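Local coordinates for GH62 arabinofuranosidase (PDB 4N4B), which probably cleaves terminal alpha-L-arabinofuranoside residues from arabinose-bearing xylan of plant cell walls, as a secreted five-bladed beta-propeller of glycoside hydrolase family 62, at residues A[219-231]-A[286-300]. Sequence-based numbering, arbitrary orientation. Where two conformers were deposited one is given.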
ATOM      1  N   CYS A 219      -1.432   5.597   1.012  1.00 10.03           N
ATOM      2  CA  CYS A 219      -1.733   5.069   2.339  1.00 10.08           C
ATOM      3  C   CYS A 219      -2.437   6.131   3.175  1.00  8.99           C
ATOM      4  O   CYS A 219      -2.027   7.290   3.106  1.00  8.65           O
ATOM      5  CB  CYS A 219      -0.519   4.617   3.145  1.00  8.96           C
ATOM      6  SG  CYS A 219       0.639   3.458   2.338  1.00 11.16           S
ATOM      7  N   VAL A 220      -3.495   5.761   3.867  1.00  9.89           N
ATOM      8  CA  VAL A 220      -4.191   6.694   4.832  1.00  9.47           C
ATOM      9  C   VAL A 220      -4.244   5.979   6.179  1.00  9.29           C
ATOM     10  O   VAL A 220      -4.865   4.916   6.251  1.00  9.32           O
ATOM     11  CB  VAL A 220      -5.557   7.123   4.312  1.00 10.03           C
ATOM     12  CG1 VAL A 220      -6.079   8.197   5.253  1.00 11.18           C
ATOM     13  CG2 VAL A 220      -5.411   7.609   2.838  1.00 11.17           C
ATOM     14  N   TYR A 221      -3.618   6.576   7.171  1.00 10.44           N
ATOM     15  CA  TYR A 221      -3.543   5.999   8.502  1.00  9.47           C
ATOM     16  C   TYR A 221      -4.160   6.922   9.547  1.00 10.97           C
ATOM     17  O   TYR A 221      -4.117   8.128   9.386  1.00 11.66           O
ATOM     18  CB  TYR A 221      -2.108   5.750   8.869  1.00 10.03           C
ATOM     19  CG  TYR A 221      -1.359   4.748   8.035  1.00  9.63           C
ATOM     20  CD1 TYR A 221      -1.716   3.448   8.122  1.00  9.58           C
ATOM     21  CD2 TYR A 221      -0.360   5.142   7.171  1.00  9.33           C
ATOM     22  CE1 TYR A 221      -1.114   2.462   7.385  1.00  9.98           C
ATOM     23  CE2 TYR A 221       0.310   4.138   6.403  1.00  9.24           C
ATOM     24  CZ  TYR A 221      -0.068   2.832   6.539  1.00  9.54           C
ATOM     25  OH  TYR A 221       0.571   1.835   5.817  1.00  9.89           O
ATOM     26  N   SER A 222      -4.633   6.311  10.599  1.00 10.97           N
ATOM     27  CA  SER A 222      -4.993   7.072  11.791  1.00 10.87           C
ATOM     28  C   SER A 222      -3.855   7.055  12.775  1.00 11.89           C
ATOM     29  O   SER A 222      -2.990   6.191  12.833  1.00 11.27           O
ATOM     30  CB  SER A 222      -6.247   6.514  12.441  1.00 12.24           C
ATOM     31  OG  SER A 222      -6.116   5.217  12.944  1.00 12.14           O
ATOM     32  N   LEU A 223      -3.818   8.178  13.577  1.00 12.34           N
ATOM     33  CA  LEU A 223      -2.773   8.433  14.560  1.00 11.78           C
ATOM     34  C   LEU A 223      -3.369   8.400  15.962  1.00 12.86           C
ATOM     35  O   LEU A 223      -4.557   8.706  16.113  1.00 13.41           O
ATOM     36  CB  LEU A 223      -2.118   9.745  14.281  1.00 13.30           C
ATOM     37  CG  LEU A 223      -1.441   9.944  12.856  1.00 14.25           C
ATOM     38  CD1 LEU A 223      -1.109  11.395  12.621  1.00 15.68           C
ATOM     39  CD2 LEU A 223      -0.206   9.097  12.870  1.00 17.22           C
ATOM     40  N   PRO A 224      -2.599   8.053  16.947  1.00 13.26           N
ATOM     41  CA  PRO A 224      -3.152   8.019  18.352  1.00 12.98           C
ATOM     42  C   PRO A 224      -3.687   9.384  18.778  1.00 14.40           C
ATOM     43  O   PRO A 224      -4.642   9.327  19.641  1.00 15.59           O
ATOM     44  CB  PRO A 224      -1.934   7.616  19.196  1.00 14.09           C
ATOM     45  CG  PRO A 224      -0.937   6.993  18.183  1.00 15.32           C
ATOM     46  CD  PRO A 224      -1.207   7.626  16.902  1.00 15.52           C
ATOM     47  N   ASP A 225      -3.251  10.517  18.296  1.00 15.28           N
ATOM     48  CA  ASP A 225      -3.863  11.777  18.663  1.00 15.76           C
ATOM     49  C   ASP A 225      -5.135  12.126  17.960  1.00 16.72           C
ATOM     50  O   ASP A 225      -5.712  13.190  18.172  1.00 19.48           O
ATOM     51  CB  ASP A 225      -2.845  12.912  18.547  1.00 17.77           C
ATOM     52  CG  ASP A 225      -2.504  13.238  17.061  1.00 20.62           C
ATOM     53  OD1 ASP A 225      -2.967  12.589  16.136  1.00 21.47           O
ATOM     54  OD2 ASP A 225      -1.893  14.272  16.848  1.00 25.87           O
ATOM     55  N   GLY A 226      -5.694  11.256  17.099  1.00 14.05           N
ATOM     56  CA  GLY A 226      -6.949  11.396  16.389  1.00 15.24           C
ATOM     57  C   GLY A 226      -6.832  12.108  15.012  1.00 16.82           C
ATOM     58  O   GLY A 226      -7.861  12.389  14.376  1.00 18.95           O
ATOM     59  N   LYS A 227      -5.607  12.436  14.639  1.00 15.13           N
ATOM     60  CA  LYS A 227      -5.405  12.949  13.283  1.00 16.24           C
ATOM     61  C   LYS A 227      -5.067  11.766  12.312  1.00 13.33           C
ATOM     62  O   LYS A 227      -5.029  10.614  12.717  1.00 15.17           O
ATOM     63  CB  LYS A 227      -4.318  13.910  13.368  1.00 19.56           C
ATOM     64  CG  LYS A 227      -4.774  15.225  14.114  1.00 25.98           C
ATOM     65  CD  LYS A 227      -3.596  16.150  14.256  1.00 32.84           C
ATOM     66  CE  LYS A 227      -3.859  17.219  15.354  1.00 41.09           C
ATOM     67  NZ  LYS A 227      -5.233  17.828  15.346  1.00 44.58           N
ATOM     68  N   TYR A 228      -4.885  12.162  11.062  1.00 12.27           N
ATOM     69  CA  TYR A 228      -4.712  11.199   9.943  1.00 11.45           C
ATOM     70  C   TYR A 228      -3.466  11.599   9.215  1.00 11.70           C
ATOM     71  O   TYR A 228      -3.087  12.765   9.049  1.00 12.08           O
ATOM     72  CB  TYR A 228      -5.903  11.202   9.062  1.00 12.40           C
ATOM     73  CG  TYR A 228      -7.124  10.702   9.819  1.00 12.88           C
ATOM     74  CD1 TYR A 228      -7.408   9.368  10.022  1.00 14.09           C
ATOM     75  CD2 TYR A 228      -7.941  11.652  10.441  1.00 14.50           C
ATOM     76  CE1 TYR A 228      -8.531   8.975  10.790  1.00 15.47           C
ATOM     77  CE2 TYR A 228      -8.996  11.267  11.199  1.00 16.51           C
ATOM     78  CZ  TYR A 228      -9.282   9.970  11.354  1.00 17.88           C
ATOM     79  OH  TYR A 228     -10.396   9.487  12.087  1.00 19.42           O
ATOM     80  N   LEU A 229      -2.822  10.576   8.623  1.00 11.58           N
ATOM     81  CA  LEU A 229      -1.553  10.697   7.799  1.00 11.69           C
ATOM     82  C   LEU A 229      -1.861  10.148   6.393  1.00 11.17           C
ATOM     83  O   LEU A 229      -2.297   8.988   6.314  1.00 10.62           O
ATOM     84  CB  LEU A 229      -0.430   9.913   8.462  1.00 11.36           C
ATOM     85  CG  LEU A 229       0.910   9.817   7.732  1.00 11.52           C
ATOM     86  CD1 LEU A 229       1.508  11.192   7.562  1.00 12.49           C
ATOM     87  CD2 LEU A 229       1.818   8.769   8.402  1.00 12.07           C
ATOM     88  N   LEU A 230      -1.545  10.904   5.385  1.00  9.10           N
ATOM     89  CA  LEU A 230      -1.700  10.507   4.000  1.00 10.19           C
ATOM     90  C   LEU A 230      -0.295  10.474   3.446  1.00  9.27           C
ATOM     91  O   LEU A 230       0.489  11.413   3.496  1.00  9.51           O
ATOM     92  CB  LEU A 230      -2.524  11.568   3.226  1.00 10.63           C
ATOM     93  CG  LEU A 230      -2.515  11.422   1.703  1.00  9.87           C
ATOM     94  CD1 LEU A 230      -3.253  10.200   1.275  1.00 10.47           C
ATOM     95  CD2 LEU A 230      -3.198  12.617   1.076  1.00 11.48           C
ATOM     96  N   LEU A 231       0.010   9.330   2.814  1.00  8.64           N
ATOM     97  CA  LEU A 231       1.233   9.108   1.982  1.00  8.53           C
ATOM     98  C   LEU A 231       0.825   8.802   0.564  1.00  8.16           C
ATOM     99  O   LEU A 231      -0.118   8.046   0.282  1.00  9.01           O
ATOM    100  CB  LEU A 231       1.974   7.847   2.505  1.00  9.56           C
ATOM    101  CG  LEU A 231       2.303   7.817   3.997  1.00  9.31           C
ATOM    102  CD1 LEU A 231       3.009   6.517   4.333  1.00 10.09           C
ATOM    103  CD2 LEU A 231       3.089   9.020   4.468  1.00 10.48           C
ATOM    104  N   GLY A 286       4.719   0.831  -0.714  1.00  8.00           N
ATOM    105  CA  GLY A 286       4.889   0.091   0.519  1.00  9.06           C
ATOM    106  C   GLY A 286       3.791   0.350   1.540  1.00  7.72           C
ATOM    107  O   GLY A 286       2.793   0.891   1.249  1.00  8.54           O
ATOM    108  N   GLU A 287       4.074  -0.039   2.770  1.00  7.07           N
ATOM    109  CA  GLU A 287       3.107   0.093   3.878  1.00  7.04           C
ATOM    110  C   GLU A 287       3.851   0.127   5.191  1.00  8.32           C
ATOM    111  O   GLU A 287       4.842  -0.560   5.358  1.00  8.12           O
ATOM    112  CB  GLU A 287       2.077  -1.020   3.906  1.00  7.37           C
ATOM    113  CG  GLU A 287       0.655  -0.664   3.440  1.00  8.95           C
ATOM    114  CD  GLU A 287      -0.408  -1.716   3.709  1.00 10.00           C
ATOM    115  OE1 GLU A 287      -0.340  -2.311   4.853  1.00 10.69           O
ATOM    116  OE2 GLU A 287      -1.218  -2.002   2.808  1.00  9.89           O
ATOM    117  N   ILE A 288       3.305   0.912   6.161  1.00  8.64           N
ATOM    118  CA  ILE A 288       3.795   0.882   7.538  1.00  9.03           C
ATOM    119  C   ILE A 288       3.394  -0.425   8.234  1.00  8.89           C
ATOM    120  O   ILE A 288       2.224  -0.861   8.108  1.00 10.86           O
ATOM    121  CB  ILE A 288       3.274   2.132   8.269  1.00  9.16           C
ATOM    122  CG1 ILE A 288       3.815   3.426   7.667  1.00  9.74           C
ATOM    123  CG2 ILE A 288       3.575   2.026   9.805  1.00 10.28           C
ATOM    124  CD1 ILE A 288       3.362   4.737   8.328  1.00 10.43           C
ATOM    125  N   ILE A 289       4.302  -0.989   8.982  1.00  9.26           N
ATOM    126  CA  ILE A 289       3.955  -2.174   9.709  1.00  9.76           C
ATOM    127  C   ILE A 289       2.936  -1.827  10.803  1.00 10.83           C
ATOM    128  O   ILE A 289       3.192  -1.096  11.660  1.00 12.68           O
ATOM    129  CB  ILE A 289       5.186  -2.839  10.325  1.00 10.22           C
ATOM    130  CG1 ILE A 289       6.211  -3.231   9.258  1.00 10.70           C
ATOM    131  CG2 ILE A 289       4.746  -4.090  11.046  1.00 12.66           C
ATOM    132  CD1 ILE A 289       7.416  -3.953   9.826  1.00 12.11           C
ATOM    133  N   ARG A 290       1.761  -2.387  10.695  1.00  9.66           N
ATOM    134  CA  ARG A 290       0.741  -2.177  11.697  1.00 11.06           C
ATOM    135  C   ARG A 290       0.785  -3.318  12.704  1.00 11.97           C
ATOM    136  O   ARG A 290       0.694  -4.431  12.418  1.00 11.44           O
ATOM    137  CB  ARG A 290      -0.655  -2.082  11.047  1.00 10.25           C
ATOM    138  CG  ARG A 290      -0.921  -0.742  10.391  1.00  9.98           C
ATOM    139  CD  ARG A 290      -2.138  -0.828   9.481  1.00  9.71           C
ATOM    140  NE  ARG A 290      -1.968  -1.597   8.243  1.00 10.26           N
ATOM    141  CZ  ARG A 290      -2.753  -2.557   7.832  1.00  8.77           C
ATOM    142  NH1 ARG A 290      -3.772  -2.985   8.532  1.00  9.09           N
ATOM    143  NH2 ARG A 290      -2.498  -3.158   6.701  1.00  8.56           N
ATOM    144  N   ASP A 291       0.940  -2.904  13.933  1.00 18.52           N
ATOM    145  CA  ASP A 291       0.892  -3.825  15.044  1.00 28.05           C
ATOM    146  C   ASP A 291      -0.298  -3.437  15.946  1.00 27.18           C
ATOM    147  O   ASP A 291      -1.171  -2.740  15.547  1.00 29.45           O
ATOM    148  CB  ASP A 291       2.225  -3.928  15.724  1.00 33.12           C
ATOM    149  CG  ASP A 291       2.763  -2.581  16.214  1.00 44.89           C
ATOM    150  OD1 ASP A 291       1.979  -1.675  16.426  1.00 40.16           O
ATOM    151  OD2 ASP A 291       3.988  -2.426  16.286  1.00 53.77           O
ATOM    152  N   GLY A 292      -0.366  -4.004  17.103  1.00 42.44           N
ATOM    153  CA  GLY A 292      -1.483  -3.721  17.932  1.00 35.77           C
ATOM    154  C   GLY A 292      -2.796  -4.080  17.336  1.00 28.54           C
ATOM    155  O   GLY A 292      -3.033  -5.160  16.865  1.00 26.80           O
ATOM    156  N   THR A 293      -3.696  -3.132  17.442  1.00 27.58           N
ATOM    157  CA  THR A 293      -4.942  -3.471  16.467  0.50 22.84           C
ATOM    158  C   THR A 293      -4.622  -3.306  14.919  1.00 22.86           C
ATOM    159  O   THR A 293      -3.675  -2.659  14.493  1.00 31.72           O
ATOM    160  CB  THR A 293      -6.062  -2.533  16.935  0.50 25.33           C
ATOM    161  OG1 THR A 293      -6.569  -2.969  18.208  0.50 24.87           O
ATOM    162  CG2 THR A 293      -7.173  -2.518  15.938  0.50 20.51           C
ATOM    163  N   VAL A 294      -5.104  -4.330  14.312  1.00 12.85           N
ATOM    164  CA  VAL A 294      -4.875  -4.482  12.907  1.00 12.86           C
ATOM    165  C   VAL A 294      -6.221  -4.396  12.208  1.00 12.11           C
ATOM    166  O   VAL A 294      -6.435  -5.011  11.291  1.00 12.23           O
ATOM    167  CB  VAL A 294      -4.061  -5.721  12.612  1.00 12.45           C
ATOM    168  CG1 VAL A 294      -2.621  -5.557  13.080  1.00 13.30           C
ATOM    169  CG2 VAL A 294      -4.672  -6.942  13.232  1.00 14.72           C
ATOM    170  N   ASP A 295      -7.094  -3.584  12.765  1.00 11.41           N
ATOM    171  CA  ASP A 295      -8.453  -3.425  12.289  1.00 11.19           C
ATOM    172  C   ASP A 295      -8.654  -2.257  11.302  1.00 12.12           C
ATOM    173  O   ASP A 295      -7.734  -1.643  10.856  1.00 11.32           O
ATOM    174  CB  ASP A 295      -9.444  -3.379  13.478  1.00 12.29           C
ATOM    175  CG  ASP A 295      -9.430  -2.059  14.225  1.00 14.98           C
ATOM    176  OD1 ASP A 295      -8.778  -1.088  13.868  1.00 14.22           O
ATOM    177  OD2 ASP A 295     -10.093  -2.023  15.245  1.00 17.32           O
ATOM    178  N   GLU A 296      -9.916  -2.043  10.970  1.00 11.04           N
ATOM    179  CA  GLU A 296     -10.309  -1.090   9.969  1.00 11.61           C
ATOM    180  C   GLU A 296     -10.005   0.365  10.251  1.00 10.72           C
ATOM    181  O   GLU A 296     -10.217   1.142   9.385  1.00 11.36           O
ATOM    182  CB  GLU A 296     -11.802  -1.271   9.593  1.00 11.99           C
ATOM    183  CG  GLU A 296     -12.821  -0.790  10.622  1.00 14.25           C
ATOM    184  CD  GLU A 296     -13.066  -1.695  11.819  1.00 16.17           C
ATOM    185  OE1 GLU A 296     -12.541  -2.758  11.910  1.00 14.80           O
ATOM    186  OE2 GLU A 296     -13.887  -1.266  12.615  1.00 17.28           O
ATOM    187  N   LYS A 297      -9.592   0.709  11.469  1.00 11.37           N
ATOM    188  CA  LYS A 297      -9.203   2.061  11.705  1.00 11.97           C
ATOM    189  C   LYS A 297      -7.783   2.434  11.246  1.00 11.13           C
ATOM    190  O   LYS A 297      -7.442   3.576  11.168  1.00 11.78           O
ATOM    191  CB  LYS A 297      -9.268   2.392  13.225  1.00 15.30           C
ATOM    192  CG  LYS A 297     -10.716   2.262  13.805  1.00 19.77           C
ATOM    193  CD  LYS A 297     -10.896   3.009  15.099  1.00 25.48           C
ATOM    194  CE  LYS A 297     -12.418   3.204  15.315  1.00 25.70           C
ATOM    195  NZ  LYS A 297     -12.947   1.868  15.554  1.00 29.01           N
ATOM    196  N   LEU A 298      -7.024   1.386  10.832  1.00 11.08           N
ATOM    197  CA  LEU A 298      -5.657   1.604  10.180  1.00 11.56           C
ATOM    198  C   LEU A 298      -4.792   2.500  11.058  1.00  9.96           C
ATOM    199  O   LEU A 298      -4.081   3.409  10.674  1.00 10.53           O
ATOM    200  CB  LEU A 298      -5.789   2.190   8.743  1.00 10.92           C
ATOM    201  CG  LEU A 298      -6.048   1.199   7.636  1.00 10.96           C
ATOM    202  CD1 LEU A 298      -4.844   0.314   7.450  1.00 12.44           C
ATOM    203  CD2 LEU A 298      -7.303   0.343   7.740  1.00 11.72           C
ATOM    204  N   LEU A 299      -4.792   2.190  12.374  1.00 11.07           N
ATOM    205  CA  LEU A 299      -3.989   2.889  13.308  1.00 11.36           C
ATOM    206  C   LEU A 299      -2.498   2.494  13.200  1.00 11.09           C
ATOM    207  O   LEU A 299      -2.154   1.294  13.132  1.00 13.35           O
ATOM    208  CB  LEU A 299      -4.473   2.565  14.764  1.00 13.90           C
ATOM    209  CG  LEU A 299      -3.736   3.304  15.915  1.00 13.41           C
ATOM    210  CD1 LEU A 299      -3.855   4.757  15.894  1.00 14.64           C
ATOM    211  CD2 LEU A 299      -4.189   2.760  17.330  1.00 15.92           C
ATOM    212  N   ILE A 300      -1.611   3.471  13.309  1.00 11.47           N
ATOM    213  CA  ILE A 300      -0.131   3.256  13.400  1.00 11.96           C
ATOM    214  C   ILE A 300       0.415   3.775  14.725  1.00 13.66           C
ATOM    215  O   ILE A 300      -0.244   4.605  15.414  1.00 14.37           O
ATOM    216  CB  ILE A 300       0.598   3.854  12.220  1.00 11.83           C
ATOM    217  CG1 ILE A 300       0.432   5.381  12.189  1.00 14.42           C
ATOM    218  CG2 ILE A 300       0.118   3.115  10.961  1.00 12.77           C
ATOM    219  CD1 ILE A 300       1.366   6.064  11.217  1.00 15.61           C
TER
HETATM  220  O   HOH W   1       0.023  -0.593   6.686  1.00  9.92           O
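Where strand 286-288 passes the innermost strand of the neighbouring blade, Gly286 brings its carbonyl O to 3.5 Å from Cys219 SG, and CG of Glu287 lies against the hydroxyl of Tyr221. Ile288 meets the same tyrosine twice: its backbone N donates to Tyr221 OH (2.9 Å), while CD1 reaches CE2 of the ring obliquely and goes on toward Leu229 and Leu231. A water bonded four times links the hydroxyl to the second segment. It accepts from Tyr221 OH and, at 2.7 Å, from Arg290 NE, and donates to Glu287 OE1 and to the carbonyl of Ile288. The phenol is thus gripped as acceptor and donor at once, which fixes its hydroxyl. Arg290 CD lies at the ring edge by Tyr221 CE1, and the bend at chi3 (-71°) then turns NE toward the water and NH2 toward Glu287. Glu287 OE1 lies in the guanidinium plane and is met on its syn side, tilted from the carboxylate plane; NH2 also bonds Val107 O.

Farther along the loop, Asp295 to Leu298 form a type I turn that delivers two carbonyls to Ser222. Lys297 O takes Ser222 OG (2.8 Å), and Leu298 O takes Ser222 N from above the carbonyl plane. Leu299, bridged to Ser222, swings CD1 back to Ser222 O and Pro224. Ile300 closes that single beta bridge, its N donating to Ser222 O with an N-H...O angle of 162°. With chi1 at 64°, its CG1 sits between backbone N and carbonyl carbon, sending CD1 to Leu223 and Leu229, while CG2 makes a CH-pi contact over the Tyr221 face, 3.8 Å from the centroid.

A tyrosine held by a water-linked hydroxyl and a covered ring face, with the Ser222-Leu299 bridge beside it, here joins two adjacent blades of the five-bladed beta-propeller of family GH62, the Glu287 side chain about 4 Å from the bound calcium ion.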